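PDB 4TYZ: uncharacterized protein from Leishmania infantum, which is of unknown function but carries a C-terminal GRAM domain, the part studied here, and may as a whole bind and transfer sterols. Local coordinates for residues Cys45-Ser48 with Ala53-Ser56. Sequence-based numbering, arbitrary orientation.
Sequences CFQS and AHFS
A beta hairpin of the GRAM domain pairs strand 43-48 with strand 54-58, and F46 and F55 form an antiparallel hydrogen-bonded pair in it, side chains on the same face. F46 N donates a hydrogen bond to F55 O at 2.9 Å, and F55 N returns a bond to F46 O at 3.0 Å. At the loop end, A53 O accepts twice from S48. S48 N comes almost head-on to A53 O at 3.0 Å, while S48 OG reaches A53 O at 2.8 Å, well tilted from the carbonyl plane. S48 OG lies beside its own backbone N (chi1 -59°), which lets both donors grip one oxygen.

The ring planes of F46 and F55 are nearly parallel, 17° apart, but slid so that they barely overlap. The closer contact is a CH-pi one: F46 CB sits over one face of the F55 ring, 3.7 Å from its centroid. F55 holds its CG between backbone N and carbonyl carbon (chi1 69°), and this swings the ring toward F46. W26 meets F55 edge-to-face, and I88 and L90 from strand 87-91 also touch it.

C45, Q47, H54 and S56 occupy the other face. The bent Q47 chain places OE1 3.2 Å from H54 CB, and S9 OG hydrogen-bonds this oxygen. Q47 NE2 bonds S48 O in the amide plane, so both ends of the amide are held. H54 ND1 is bonded to A52 O. C45 SG packs on S56 CB at 3.6 Å.

Strand 54-58 is an outermost strand of the antiparallel sheet, consistent with the PH-like fold of GRAM domains.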
# COMPACT_ATOMS: atom_id res chain seq x y z
N CYS A 45 -1.90 3.68 -2.65
CA CYS A 45 -3.27 3.56 -2.15
C CYS A 45 -3.56 2.17 -1.62
O CYS A 45 -2.96 1.19 -2.06
CB CYS A 45 -4.30 3.87 -3.24
SG CYS A 45 -3.98 5.42 -4.11
N PHE A 46 -4.51 2.09 -0.71
CA PHE A 46 -4.98 0.81 -0.20
C PHE A 46 -6.48 0.84 -0.08
O PHE A 46 -7.03 1.81 0.41
CB PHE A 46 -4.35 0.48 1.16
CG PHE A 46 -4.86 -0.79 1.76
CD1 PHE A 46 -4.22 -1.99 1.51
CD2 PHE A 46 -6.00 -0.79 2.56
CE1 PHE A 46 -4.70 -3.19 2.06
CE2 PHE A 46 -6.50 -1.97 3.10
CZ PHE A 46 -5.84 -3.17 2.86
N GLN A 47 -7.14 -0.23 -0.53
CA GLN A 47 -8.58 -0.42 -0.29
C GLN A 47 -8.83 -1.78 0.34
O GLN A 47 -8.37 -2.80 -0.18
CB GLN A 47 -9.37 -0.29 -1.59
CG GLN A 47 -10.87 -0.64 -1.46
CD GLN A 47 -11.60 0.28 -0.50
OE1 GLN A 47 -11.60 1.50 -0.67
NE2 GLN A 47 -12.24 -0.30 0.51
N SER A 48 -9.58 -1.81 1.44
CA SER A 48 -10.01 -3.05 2.06
C SER A 48 -10.96 -3.81 1.14
O SER A 48 -11.83 -3.22 0.50
CB SER A 48 -10.70 -2.78 3.40
OG SER A 48 -9.85 -2.10 4.29
N ALA A 53 -12.58 0.80 4.89
CA ALA A 53 -11.26 1.35 5.20
C ALA A 53 -10.36 1.43 3.98
O ALA A 53 -10.19 0.46 3.24
CB ALA A 53 -10.59 0.54 6.29
N HIS A 54 -9.79 2.61 3.77
CA HIS A 54 -8.89 2.84 2.65
C HIS A 54 -8.02 4.04 2.94
O HIS A 54 -8.34 4.87 3.79
CB HIS A 54 -9.69 3.06 1.36
CG HIS A 54 -10.56 4.27 1.40
ND1 HIS A 54 -11.78 4.30 2.06
CD2 HIS A 54 -10.41 5.51 0.86
CE1 HIS A 54 -12.33 5.49 1.92
NE2 HIS A 54 -11.52 6.25 1.19
N PHE A 55 -6.91 4.15 2.22
CA PHE A 55 -6.11 5.37 2.31
C PHE A 55 -5.46 5.65 0.97
O PHE A 55 -5.35 4.77 0.11
CB PHE A 55 -5.05 5.29 3.43
CG PHE A 55 -3.92 4.30 3.18
CD1 PHE A 55 -2.88 4.60 2.30
CD2 PHE A 55 -3.88 3.09 3.86
CE1 PHE A 55 -1.84 3.69 2.07
CE2 PHE A 55 -2.84 2.19 3.65
CZ PHE A 55 -1.83 2.48 2.76
N SER A 56 -5.02 6.89 0.79
CA SER A 56 -4.17 7.23 -0.35
C SER A 56 -3.16 8.25 0.13
O SER A 56 -3.52 9.20 0.83
CB SER A 56 -4.97 7.77 -1.53
OG SER A 56 -5.72 8.92 -1.16